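Local coordinates for peptide-binding protein (Photobacterium damsela subsp. piscicida, PDB 6SQX) that cleaves the peptidoglycan of potentially competing bacteria as a secreted NlpC/P60 endopeptidase, probably of the cysteine type, at residues A[149-155]-A[206-210]; A[185-190]-A[200-204]; A[367-371]-A[408-412]; A[378-384]-A[396-401]. All blocks are in the same frame, centred on the assembly; numbering follows the deposited sequence. Where two conformers were deposited one is given.

In the fold
From the N terminus, contact 1 is the first to open: it ties strand 149-152 and the turn after it to strand 206-211, closing a loop of about fifty residues in the SH3 part. Contact 2, the hairpin of strands 186-192 and 198-203, lies wholly within that loop, and a probable backbone bond from Ile201 N to Gly208 O joins strands 198-203 and 206-211 as neighbours in one sheet. Both close before the NlpC/P60 part begins. There contact 3 sets helix 361-370 against strand 408-415, and its span encloses contact 4, the hairpin of strands 382-387 and 395-405; Met400 N probably bonds to Ile412 O between them. No spans cross, and the centres of contacts 2 and 3 lie about 41 Å apart.

Contact 1: A[149-155]-A[206-210]; sequences AQVRSLP and TLGWV. With EDO (1,2-ethanediol), chain I.
Pro155 lies over one face of the Trp209 indole, a CH-pi contact made where strand 149-152 and the turn after it meet strand 206-211 of the SH3-type fold. Its CD sits 3.6 Å from the centroid of the five-membered ring, only 3° off the normal, while CB reaches over the six-membered ring, 3.7 Å from Trp209 CE3. With CG anti to the carbonyl carbon (chi1 -62°), the indole lies against the proline; Arg152 O sits at its edge, in its plane. Glu94 receives the indole N-H, and Met126 of helix 118-126 packs against both Pro155 and Trp209.

The strands meet at a steep 112°, and a single antiparallel hydrogen-bonded pair, Arg152 with Trp209, joins them. Both of its bonds, Arg152 N to Trp209 O and Trp209 N to Arg152 O, measure 2.8 Å. The guanidinium group of Arg152 turns away to Asp174 and Gln177. Strand 149-152 also pairs with strand 177-181, so this one bridge links two sheets. A 1,2-ethanediol, probably from the crystallisation liquor, donates from O2 to Leu207 O and also bonds to Thr97 OG1. On the N-terminal side of the bridge, Val151 reaches tip to tip for Thr206, with CG1 3.6 Å from Thr206 CG2, and sends CG2 to Val210 CG1 at 3.8 Å. Packing is tightest where Val151 CG1 presses on Gly208, 3.4 Å from its CA.

Contact 2: A[185-190]-A[200-204]; sequences TPIMLI and LIKGQ
Ile190 and Lys202 bury the most surface in this antiparallel beta hairpin of the SH3 domain, followed by Ile201. In one of its two modelled conformers, Ile190 throws its CD1 methyl across the opposite strand, 3.6 Å from Ile201 C, and meets the aliphatic chain of Lys202 at about a right angle, with CD1 3.8 Å from Lys202 CG. Leu200 borders the same methyl, and Ile90 of helix 90-102 covers this side of the sheet.

Lys202 shares that side with Met188. The two side chains run side by side in the same direction from a hydrogen-bonded pair, in which Met188 N reaches Lys202 O at 3.0 Å and Lys202 N reaches Met188 O at 3.1 Å. Chi1 of 52° wedges the lysine CG between backbone N and carbonyl carbon, and a bend at chi4 brings NZ beside the thioether, 3.8 Å from Met188 SD.

Ile201 faces the other side, that of Leu189 and Ile187, and is split between these two neighbours. Its CG2 branch touches Leu189 CD2 at 3.8 Å, whereas its CD1 end meets Ile187 CD1 at 4.1 Å; Ile215 packs on both partners.

Where the strands part, a water links Pro186 O to Gln204 N. The terminal nitrogen of Lys202, presumably charged, finds its polar partners beyond the hairpin, in Asn73 O and Gln67 OE1, so Ile190 and Met188 give the lysine chain apolar neighbours while residues from an earlier part of the sequence bind its end.

Contact 3: A[367-371]-A[408-412]; sequences LLVEQ and NKVAI
Val369, near the C-terminal end of helix 361-370, fits against strand 408-415 with both methyl branches. CG1, anti to the backbone N (chi1 -180°), lies 3.5 Å from Lys409 O and also brushes Lys409 CG. The other branch, CG2, packs on Ala411, 3.9 Å from its CB. Ala411 CB also lies 4.0 Å from Leu368 CB. The side chains of Val369 and Lys409 pass alongside, pointing opposite ways; because the lysine chain is fully extended, it runs along the helix end until its NZ comes 3.5 Å from Val369 O and 3.7 Å from Glu370 OE1, the latter a long salt bridge.

Further out, Leu368 leans on Phe468 and Thr470 of strand 467-472, and its carbonyl O accepts a hydrogen bond from Tyr399 OH, which ties the helix end to the neighbouring strand of the central NlpC/P60 sheet. Ala411 makes a backbone hydrogen bond with Ile442, just past strand 438-441.

The helix thus rests on the sheet through small apolar groups, with the charged pair at the exposed edge. That long pair probably contributes little, and a crystal neighbour may influence the pose of Glu370, although a lysine beside the carbonyl end of a helix should be electrostatically favourable.

Contact 4: A[378-384]-A[396-401]; sequences IPFMTLV and IGLYMG
Val384 and Gly397 form a hydrogen-bonded pair, with N to O distances of 2.9 Å both ways, in an antiparallel hairpin whose two strands belong to the central sheet of the papain-like NlpC/P60 fold. Tyr399 N bonds to Thr382 O. Ahead of strand 382-387 the chain makes a type II turn from Ile378 to Met381, pinned across the contact by Phe380 N to Tyr399 O, 2.8 Å and fairly straight at 165°. Ile378 O accepts from Met381 N, closing the turn, and from Thr382 OG1 just after it, from opposite faces of its plane.

Aromatic contacts cluster at the turn. Met400 CG lies over one face of the Phe380 ring, 4.3 Å from its centroid, and the Met400 side chain bends at chi3 (59°) to lay CE against Phe380 CZ at 3.9 Å. The Met400 sulfur stands obliquely to the ring in a Met-aromatic contact. Pro379 runs alongside Tyr399, with CG 4.1 Å from Tyr399 CE2, and Gly401 N lies 3.5 Å above the Tyr399 ring plane, over its centre.

Aliphatic packing fills the side facing helix 326-334: Leu383 CD1 meets Ile396 CD1 at 4.0 Å, its CD2 meets Leu398 CD1, and Leu328 covers Leu383 and Ile396. On the other face Val384 CG2 packs on Tyr399 CB at 3.7 Å. Phe380 O is buried against Leu398 CD1 with no polar partner in the model, which probably carries a desolvation cost.

Contact 1: A[149-155]-A[206-210]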
loop_
_atom_site.group_PDB
_atom_site.type_symbol
_atom_site.label_atom_id
_atom_site.label_comp_id
_atom_site.label_asym_id
_atom_site.label_seq_id
_atom_site.Cartn_x
_atom_site.Cartn_y
_atom_site.Cartn_z
ATOM N N ALA A 149 11.088 -0.024 -6.136
ATOM C CA ALA A 149 11.200 1.418 -6.288
ATOM C C ALA A 149 10.312 2.176 -5.303
ATOM O O ALA A 149 9.140 1.818 -5.104
ATOM C CB ALA A 149 10.835 1.798 -7.733
ATOM N N GLN A 150 10.864 3.240 -4.719
ATOM C CA GLN A 150 10.062 4.197 -3.963
ATOM C C GLN A 150 9.549 5.269 -4.912
ATOM O O GLN A 150 10.342 6.048 -5.459
ATOM C CB GLN A 150 10.890 4.823 -2.835
ATOM C CG GLN A 150 11.233 3.737 -1.777
ATOM C CD GLN A 150 11.874 4.274 -0.574
ATOM O OE1 GLN A 150 11.224 4.869 0.276
ATOM N NE2 GLN A 150 13.191 4.102 -0.489
ATOM N N VAL A 151 8.228 5.278 -5.136
ATOM C CA VAL A 151 7.623 6.229 -6.063
ATOM C C VAL A 151 7.494 7.553 -5.335
ATOM O O VAL A 151 7.001 7.618 -4.184
ATOM C CB VAL A 151 6.249 5.727 -6.535
ATOM C CG1 VAL A 151 5.626 6.776 -7.532
ATOM C CG2 VAL A 151 6.393 4.356 -7.202
ATOM N N ARG A 152 7.918 8.614 -6.010
ATOM C CA ARG A 152 8.038 9.947 -5.433
ATOM C C ARG A 152 7.117 10.926 -6.177
ATOM O O ARG A 152 6.956 10.833 -7.400
ATOM C CB ARG A 152 9.507 10.460 -5.601
ATOM C CG ARG A 152 10.615 9.456 -5.118
ATOM C CD ARG A 152 10.614 9.276 -3.584
ATOM N NE ARG A 152 11.143 10.482 -2.945
ATOM C CZ ARG A 152 11.036 10.771 -1.655
ATOM N NH1 ARG A 152 10.377 9.916 -0.862
ATOM N NH2 ARG A 152 11.574 11.898 -1.173
ATOM N N SER A 153 6.554 11.897 -5.455
ATOM C CA SER A 153 5.654 12.820 -6.143
ATOM C C SER A 153 6.397 13.821 -7.016
ATOM O O SER A 153 5.780 14.412 -7.913
ATOM C CB SER A 153 4.787 13.540 -5.133
ATOM O OG SER A 153 5.536 14.434 -4.338
ATOM N N LEU A 154 7.672 14.077 -6.749
ATOM C CA LEU A 154 8.574 14.924 -7.514
ATOM C C LEU A 154 9.855 14.133 -7.704
ATOM O O LEU A 154 10.165 13.265 -6.880
ATOM C CB LEU A 154 8.924 16.187 -6.714
ATOM C CG LEU A 154 7.771 17.161 -6.472
ATOM C CD1 LEU A 154 8.236 18.270 -5.532
ATOM C CD2 LEU A 154 7.282 17.741 -7.819
ATOM N N PRO A 155 10.622 14.412 -8.748
ATOM C CA PRO A 155 11.845 13.602 -9.004
ATOM C C PRO A 155 12.997 14.020 -8.105
ATOM O O PRO A 155 13.928 14.736 -8.505
ATOM C CB PRO A 155 12.137 13.881 -10.480
ATOM C CG PRO A 155 11.554 15.271 -10.720
ATOM C CD PRO A 155 10.277 15.278 -9.892
ATOM N N THR A 206 -0.830 3.766 -8.972
ATOM C CA THR A 206 0.034 4.857 -8.516
ATOM C C THR A 206 0.658 5.589 -9.703
ATOM O O THR A 206 1.004 4.967 -10.720
ATOM C CB THR A 206 1.165 4.302 -7.584
ATOM O OG1 THR A 206 0.632 4.023 -6.288
ATOM C CG2 THR A 206 2.307 5.294 -7.434
ATOM N N LEU A 207 0.805 6.913 -9.555
ATOM C CA LEU A 207 1.489 7.773 -10.509
ATOM C C LEU A 207 2.646 8.447 -9.786
ATOM O O LEU A 207 2.455 9.002 -8.702
ATOM C CB LEU A 207 0.542 8.874 -10.992
ATOM C CG LEU A 207 1.138 10.042 -11.794
ATOM C CD1 LEU A 207 1.535 9.553 -13.236
ATOM C CD2 LEU A 207 0.115 11.197 -11.879
ATOM N N GLY A 208 3.835 8.434 -10.375
ATOM C CA GLY A 208 4.902 9.224 -9.788
ATOM C C GLY A 208 6.262 8.872 -10.359
ATOM O O GLY A 208 6.369 8.151 -11.335
ATOM N N TRP A 209 7.294 9.461 -9.761
ATOM C CA TRP A 209 8.641 9.415 -10.305
ATOM C C TRP A 209 9.480 8.350 -9.604
ATOM O O TRP A 209 9.400 8.169 -8.374
ATOM C CB TRP A 209 9.329 10.767 -10.085
ATOM C CG TRP A 209 8.642 11.936 -10.797
ATOM C CD1 TRP A 209 7.569 12.653 -10.348
ATOM C CD2 TRP A 209 8.997 12.494 -12.068
ATOM N NE1 TRP A 209 7.217 13.616 -11.279
ATOM C CE2 TRP A 209 8.095 13.556 -12.327
ATOM C CE3 TRP A 209 9.994 12.208 -13.000
ATOM C CZ2 TRP A 209 8.159 14.336 -13.490
ATOM C CZ3 TRP A 209 10.049 12.969 -14.165
ATOM C CH2 TRP A 209 9.152 14.036 -14.388
ATOM N N VAL A 210 10.322 7.674 -10.381
ATOM C CA VAL A 210 11.235 6.647 -9.861
ATOM C C VAL A 210 12.569 6.826 -10.562
ATOM O O VAL A 210 12.636 7.419 -11.642
ATOM C CB VAL A 210 10.719 5.221 -10.140
ATOM C CG1 VAL A 210 9.405 4.930 -9.374
ATOM C CG2 VAL A 210 10.593 5.003 -11.671
HETATM C C1 EDO I . 0.669 13.424 -7.859
HETATM O O1 EDO I . 1.794 14.001 -7.176
HETATM C C2 EDO I . 0.952 11.940 -8.035
HETATM O O2 EDO I . 2.340 11.800 -8.318
#

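Contact 2: A[185-190]-A[200-204]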
loop_
_atom_site.group_PDB
_atom_site.type_symbol
_atom_site.label_atom_id
_atom_site.label_comp_id
_atom_site.label_asym_id
_atom_site.label_seq_id
_atom_site.Cartn_x
_atom_site.Cartn_y
_atom_site.Cartn_z
ATOM N N THR A 185 6.510 -5.236 -11.639
ATOM C CA THR A 185 5.217 -4.545 -11.776
ATOM C C THR A 185 5.055 -3.998 -13.195
ATOM O O THR A 185 5.920 -3.247 -13.650
ATOM C CB THR A 185 5.129 -3.371 -10.793
ATOM O OG1 THR A 185 5.280 -3.842 -9.436
ATOM C CG2 THR A 185 3.768 -2.723 -10.884
ATOM N N PRO A 186 3.962 -4.331 -13.896
ATOM C CA PRO A 186 3.685 -3.703 -15.207
ATOM C C PRO A 186 3.386 -2.211 -15.042
ATOM O O PRO A 186 2.587 -1.804 -14.187
ATOM C CB PRO A 186 2.440 -4.458 -15.703
ATOM C CG PRO A 186 2.442 -5.761 -14.982
ATOM C CD PRO A 186 2.946 -5.355 -13.579
ATOM N N ILE A 187 4.044 -1.389 -15.857
ATOM C CA ILE A 187 3.909 0.064 -15.766
ATOM C C ILE A 187 3.831 0.661 -17.165
ATOM O O ILE A 187 4.011 -0.013 -18.176
ATOM C CB ILE A 187 5.066 0.725 -14.972
ATOM C CG1 ILE A 187 6.400 0.367 -15.667
ATOM C CG2 ILE A 187 5.036 0.252 -13.506
ATOM C CD1 ILE A 187 7.616 1.008 -15.077
ATOM N N MET A 188 3.577 1.957 -17.199
ATOM C CA MET A 188 3.746 2.729 -18.410
ATOM C C MET A 188 4.721 3.853 -18.117
ATOM O O MET A 188 4.636 4.484 -17.056
ATOM C CB MET A 188 2.413 3.352 -18.792
ATOM C CG MET A 188 2.470 4.221 -20.067
ATOM S SD MET A 188 0.878 4.811 -20.687
ATOM C CE MET A 188 0.203 3.272 -21.369
ATOM N N LEU A 189 5.653 4.079 -19.058
ATOM C CA LEU A 189 6.636 5.148 -18.966
ATOM C C LEU A 189 6.038 6.402 -19.597
ATOM O O LEU A 189 5.521 6.349 -20.726
ATOM C CB LEU A 189 7.921 4.736 -19.695
ATOM C CG LEU A 189 8.513 3.374 -19.275
ATOM C CD1 LEU A 189 9.848 3.207 -19.989
ATOM C CD2 LEU A 189 8.652 3.164 -17.769
ATOM N N ILE A 190 6.095 7.539 -18.895
ATOM C CA ILE A 190 5.397 8.751 -19.318
ATOM C C ILE A 190 6.362 9.833 -19.785
ATOM O O ILE A 190 6.203 10.391 -20.878
ATOM C CB ILE A 190 4.478 9.281 -18.198
ATOM C CG1 ILE A 190 3.467 8.224 -17.763
ATOM C CG2 ILE A 190 3.752 10.579 -18.654
ATOM C CD1 ILE A 190 2.954 8.481 -16.337
ATOM N N LEU A 200 8.900 9.481 -14.879
ATOM C CA LEU A 200 7.536 9.527 -14.383
ATOM C C LEU A 200 6.808 8.322 -14.958
ATOM O O LEU A 200 6.852 8.095 -16.172
ATOM C CB LEU A 200 6.869 10.806 -14.909
ATOM C CG LEU A 200 5.390 11.010 -14.487
ATOM C CD1 LEU A 200 5.129 11.003 -12.944
ATOM C CD2 LEU A 200 4.801 12.264 -15.152
ATOM N N ILE A 201 6.212 7.498 -14.085
ATOM C CA ILE A 201 5.571 6.243 -14.472
ATOM C C ILE A 201 4.194 6.144 -13.831
ATOM O O ILE A 201 3.852 6.895 -12.914
ATOM C CB ILE A 201 6.422 5.024 -14.034
ATOM C CG1 ILE A 201 6.480 4.884 -12.476
ATOM C CG2 ILE A 201 7.830 5.165 -14.607
ATOM C CD1 ILE A 201 7.014 3.568 -11.991
ATOM N N LYS A 202 3.409 5.178 -14.295
ATOM C CA LYS A 202 2.204 4.815 -13.558
ATOM C C LYS A 202 2.020 3.309 -13.606
ATOM O O LYS A 202 2.369 2.665 -14.601
ATOM C CB LYS A 202 0.954 5.551 -14.098
ATOM C CG LYS A 202 0.738 5.431 -15.628
ATOM C CD LYS A 202 -0.349 6.445 -16.010
ATOM C CE LYS A 202 -0.653 6.430 -17.507
ATOM N NZ LYS A 202 -1.666 5.398 -17.925
ATOM N N GLY A 203 1.469 2.763 -12.525
ATOM C CA GLY A 203 1.185 1.339 -12.460
ATOM C C GLY A 203 0.672 0.992 -11.076
ATOM O O GLY A 203 0.902 1.730 -10.112
ATOM N N GLN A 204 -0.047 -0.137 -11.004
ATOM C CA GLN A 204 -0.616 -0.578 -9.725
ATOM C C GLN A 204 -1.475 0.503 -9.044
ATOM O O GLN A 204 -1.701 0.472 -7.827
ATOM C CB GLN A 204 0.472 -1.140 -8.791
ATOM C CG GLN A 204 0.701 -2.642 -8.916
ATOM C CD GLN A 204 -0.462 -3.436 -8.367
ATOM O OE1 GLN A 204 -1.615 -3.177 -8.721
ATOM N NE2 GLN A 204 -0.190 -4.372 -7.451
HETATM O O HOH W 1 0.458 -2.524 -12.563
#

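Contact 3: A[367-371]-A[408-412]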
loop_
_atom_site.group_PDB
_atom_site.type_symbol
_atom_site.label_atom_id
_atom_site.label_comp_id
_atom_site.label_asym_id
_atom_site.label_seq_id
_atom_site.Cartn_x
_atom_site.Cartn_y
_atom_site.Cartn_z
ATOM N N LEU A 367 -22.718 -3.690 15.710
ATOM C CA LEU A 367 -22.492 -4.310 14.409
ATOM C C LEU A 367 -21.208 -5.125 14.406
ATOM O O LEU A 367 -21.214 -6.301 14.019
ATOM C CB LEU A 367 -22.467 -3.262 13.295
ATOM C CG LEU A 367 -21.998 -3.832 11.938
ATOM C CD1 LEU A 367 -22.871 -5.007 11.422
ATOM C CD2 LEU A 367 -21.896 -2.734 10.864
ATOM N N LEU A 368 -20.090 -4.518 14.819
ATOM C CA LEU A 368 -18.806 -5.185 14.641
ATOM C C LEU A 368 -18.528 -6.267 15.679
ATOM O O LEU A 368 -17.717 -7.168 15.417
ATOM C CB LEU A 368 -17.659 -4.159 14.618
ATOM C CG LEU A 368 -17.330 -3.492 13.288
ATOM C CD1 LEU A 368 -18.450 -2.555 12.839
ATOM C CD2 LEU A 368 -16.016 -2.732 13.436
ATOM N N VAL A 369 -19.158 -6.199 16.844
ATOM C CA VAL A 369 -18.906 -7.144 17.915
ATOM C C VAL A 369 -19.952 -8.237 17.938
ATOM O O VAL A 369 -19.621 -9.418 17.978
ATOM C CB VAL A 369 -18.780 -6.428 19.280
ATOM C CG1 VAL A 369 -18.511 -7.441 20.398
ATOM C CG2 VAL A 369 -17.680 -5.368 19.231
ATOM N N GLU A 370 -21.230 -7.859 17.892
ATOM C CA GLU A 370 -22.312 -8.824 17.986
ATOM C C GLU A 370 -22.892 -9.211 16.636
ATOM O O GLU A 370 -23.724 -10.118 16.585
ATOM C CB GLU A 370 -23.428 -8.287 18.893
ATOM C CG GLU A 370 -22.945 -7.747 20.241
ATOM C CD GLU A 370 -22.358 -8.824 21.153
ATOM O OE1 GLU A 370 -22.469 -10.034 20.822
ATOM O OE2 GLU A 370 -21.786 -8.451 22.206
ATOM N N GLN A 371 -22.445 -8.580 15.552
ATOM C CA GLN A 371 -23.079 -8.694 14.239
ATOM C C GLN A 371 -24.590 -8.494 14.332
ATOM O O GLN A 371 -25.383 -9.315 13.869
ATOM C CB GLN A 371 -22.741 -9.997 13.524
ATOM C CG GLN A 371 -21.516 -10.730 13.988
ATOM C CD GLN A 371 -21.655 -12.208 13.699
ATOM O OE1 GLN A 371 -22.760 -12.760 13.762
ATOM N NE2 GLN A 371 -20.548 -12.860 13.361
ATOM N N ASN A 408 -13.765 -9.373 27.964
ATOM C CA ASN A 408 -14.786 -8.750 27.151
ATOM C C ASN A 408 -14.562 -9.189 25.716
ATOM O O ASN A 408 -13.418 -9.356 25.289
ATOM C CB ASN A 408 -14.694 -7.228 27.241
ATOM C CG ASN A 408 -16.039 -6.589 27.471
ATOM O OD1 ASN A 408 -16.244 -5.867 28.457
ATOM N ND2 ASN A 408 -16.986 -6.875 26.576
ATOM N N LYS A 409 -15.649 -9.387 24.983
ATOM C CA LYS A 409 -15.560 -9.646 23.550
ATOM C C LYS A 409 -15.310 -8.327 22.831
ATOM O O LYS A 409 -16.104 -7.388 22.957
ATOM C CB LYS A 409 -16.869 -10.284 23.094
ATOM C CG LYS A 409 -16.905 -10.736 21.663
ATOM C CD LYS A 409 -18.288 -11.281 21.354
ATOM C CE LYS A 409 -18.356 -11.936 19.997
ATOM N NZ LYS A 409 -19.761 -12.389 19.758
ATOM N N VAL A 410 -14.208 -8.248 22.087
ATOM C CA VAL A 410 -13.840 -7.043 21.353
ATOM C C VAL A 410 -13.647 -7.377 19.880
ATOM O O VAL A 410 -13.206 -8.478 19.529
ATOM C CB VAL A 410 -12.592 -6.331 21.938
ATOM C CG1 VAL A 410 -12.796 -6.025 23.443
ATOM C CG2 VAL A 410 -11.307 -7.117 21.691
ATOM N N ALA A 411 -14.022 -6.441 19.017
ATOM C CA ALA A 411 -13.730 -6.558 17.594
ATOM C C ALA A 411 -12.253 -6.238 17.321
ATOM O O ALA A 411 -11.657 -5.380 17.980
ATOM C CB ALA A 411 -14.636 -5.614 16.811
ATOM N N ILE A 412 -11.667 -6.914 16.314
ATOM C CA ILE A 412 -10.233 -6.812 16.026
ATOM C C ILE A 412 -9.975 -6.593 14.536
ATOM O O ILE A 412 -10.827 -6.869 13.680
ATOM C CB ILE A 412 -9.438 -8.048 16.516
ATOM C CG1 ILE A 412 -10.006 -9.306 15.835
ATOM C CG2 ILE A 412 -9.544 -8.206 18.047
ATOM C CD1 ILE A 412 -9.072 -10.474 15.825
#

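Contact 4: A[378-384]-A[396-401]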
loop_
_atom_site.group_PDB
_atom_site.type_symbol
_atom_site.label_atom_id
_atom_site.label_comp_id
_atom_site.label_asym_id
_atom_site.label_seq_id
_atom_site.Cartn_x
_atom_site.Cartn_y
_atom_site.Cartn_z
ATOM N N ILE A 378 -17.790 -9.793 7.205
ATOM C CA ILE A 378 -17.091 -11.054 6.979
ATOM C C ILE A 378 -15.652 -10.922 7.455
ATOM O O ILE A 378 -14.876 -10.157 6.858
ATOM C CB ILE A 378 -17.108 -11.447 5.496
ATOM C CG1 ILE A 378 -18.550 -11.553 4.987
ATOM C CG2 ILE A 378 -16.318 -12.736 5.292
ATOM C CD1 ILE A 378 -18.675 -12.138 3.574
ATOM N N PRO A 379 -15.250 -11.638 8.504
ATOM C CA PRO A 379 -13.843 -11.599 8.931
ATOM C C PRO A 379 -12.924 -11.964 7.781
ATOM O O PRO A 379 -13.206 -12.884 7.003
ATOM C CB PRO A 379 -13.778 -12.652 10.051
ATOM C CG PRO A 379 -15.196 -12.661 10.623
ATOM C CD PRO A 379 -16.090 -12.454 9.402
ATOM N N PHE A 380 -11.840 -11.204 7.665
ATOM C CA PHE A 380 -10.806 -11.344 6.648
ATOM C C PHE A 380 -11.230 -10.814 5.288
ATOM O O PHE A 380 -10.399 -10.834 4.356
ATOM C CB PHE A 380 -10.246 -12.773 6.506
ATOM C CG PHE A 380 -9.607 -13.294 7.777
ATOM C CD1 PHE A 380 -8.249 -13.079 8.052
ATOM C CD2 PHE A 380 -10.354 -13.997 8.702
ATOM C CE1 PHE A 380 -7.669 -13.547 9.230
ATOM C CE2 PHE A 380 -9.779 -14.470 9.877
ATOM C CZ PHE A 380 -8.432 -14.254 10.136
ATOM N N MET A 381 -12.471 -10.306 5.142
ATOM C CA MET A 381 -12.968 -9.841 3.855
ATOM C C MET A 381 -13.696 -8.509 3.968
ATOM O O MET A 381 -14.464 -8.167 3.059
ATOM C CB MET A 381 -13.870 -10.917 3.206
ATOM C CG MET A 381 -13.078 -12.083 2.659
ATOM S SD MET A 381 -12.057 -11.615 1.224
ATOM C CE MET A 381 -10.782 -12.853 1.352
ATOM N N THR A 382 -13.515 -7.770 5.056
ATOM C CA THR A 382 -14.177 -6.482 5.244
ATOM C C THR A 382 -13.144 -5.473 5.674
ATOM O O THR A 382 -12.369 -5.752 6.587
ATOM C CB THR A 382 -15.221 -6.593 6.359
ATOM O OG1 THR A 382 -16.106 -7.687 6.075
ATOM C CG2 THR A 382 -16.035 -5.294 6.472
ATOM N N LEU A 383 -13.122 -4.309 5.050
ATOM C CA LEU A 383 -12.245 -3.228 5.449
ATOM C C LEU A 383 -13.009 -2.308 6.390
ATOM O O LEU A 383 -14.160 -1.950 6.120
ATOM C CB LEU A 383 -11.814 -2.425 4.218
ATOM C CG LEU A 383 -11.228 -3.201 3.036
ATOM C CD1 LEU A 383 -10.757 -2.278 1.927
ATOM C CD2 LEU A 383 -10.046 -4.080 3.522
ATOM N N VAL A 384 -12.390 -1.918 7.491
ATOM C CA VAL A 384 -12.933 -0.901 8.388
ATOM C C VAL A 384 -12.085 0.348 8.232
ATOM O O VAL A 384 -10.859 0.285 8.382
ATOM C CB VAL A 384 -12.934 -1.367 9.857
ATOM C CG1 VAL A 384 -13.805 -0.411 10.708
ATOM C CG2 VAL A 384 -13.457 -2.796 9.962
ATOM N N ILE A 396 -7.194 2.713 7.943
ATOM C CA ILE A 396 -7.981 1.590 7.455
ATOM C C ILE A 396 -7.339 0.314 7.992
ATOM O O ILE A 396 -6.118 0.262 8.208
ATOM C CB ILE A 396 -8.101 1.640 5.901
ATOM C CG1 ILE A 396 -9.134 0.639 5.381
ATOM C CG2 ILE A 396 -6.714 1.413 5.231
ATOM C CD1 ILE A 396 -9.524 0.968 3.904
ATOM N N GLY A 397 -8.160 -0.713 8.201
ATOM C CA GLY A 397 -7.650 -2.028 8.575
ATOM C C GLY A 397 -8.566 -3.128 8.077
ATOM O O GLY A 397 -9.657 -2.868 7.538
ATOM N N LEU A 398 -8.123 -4.371 8.231
ATOM C CA LEU A 398 -8.860 -5.547 7.776
ATOM C C LEU A 398 -9.573 -6.176 8.971
ATOM O O LEU A 398 -8.923 -6.728 9.860
ATOM C CB LEU A 398 -7.912 -6.559 7.122
ATOM C CG LEU A 398 -8.569 -7.870 6.667
ATOM C CD1 LEU A 398 -9.587 -7.563 5.571
ATOM C CD2 LEU A 398 -7.505 -8.870 6.210
ATOM N N TYR A 399 -10.899 -6.081 9.016
ATOM C CA TYR A 399 -11.678 -6.700 10.088
ATOM C C TYR A 399 -11.383 -8.190 10.177
ATOM O O TYR A 399 -11.388 -8.891 9.164
ATOM C CB TYR A 399 -13.154 -6.515 9.740
ATOM C CG TYR A 399 -14.136 -7.113 10.723
ATOM C CD1 TYR A 399 -14.251 -6.613 12.020
ATOM C CD2 TYR A 399 -14.995 -8.145 10.341
ATOM C CE1 TYR A 399 -15.189 -7.151 12.924
ATOM C CE2 TYR A 399 -15.933 -8.675 11.221
ATOM C CZ TYR A 399 -16.034 -8.180 12.509
ATOM O OH TYR A 399 -16.973 -8.729 13.350
ATOM N N MET A 400 -11.124 -8.675 11.403
ATOM C CA MET A 400 -10.802 -10.086 11.625
ATOM C C MET A 400 -11.804 -10.781 12.539
ATOM O O MET A 400 -11.566 -11.911 12.938
ATOM C CB MET A 400 -9.384 -10.259 12.183
ATOM C CG MET A 400 -8.321 -10.131 11.096
ATOM S SD MET A 400 -6.649 -10.205 11.819
ATOM C CE MET A 400 -6.661 -11.827 12.639
ATOM N N GLY A 401 -12.939 -10.157 12.850
ATOM C CA GLY A 401 -13.866 -10.776 13.783
ATOM C C GLY A 401 -13.696 -10.264 15.204
ATOM O O GLY A 401 -13.492 -9.055 15.412
#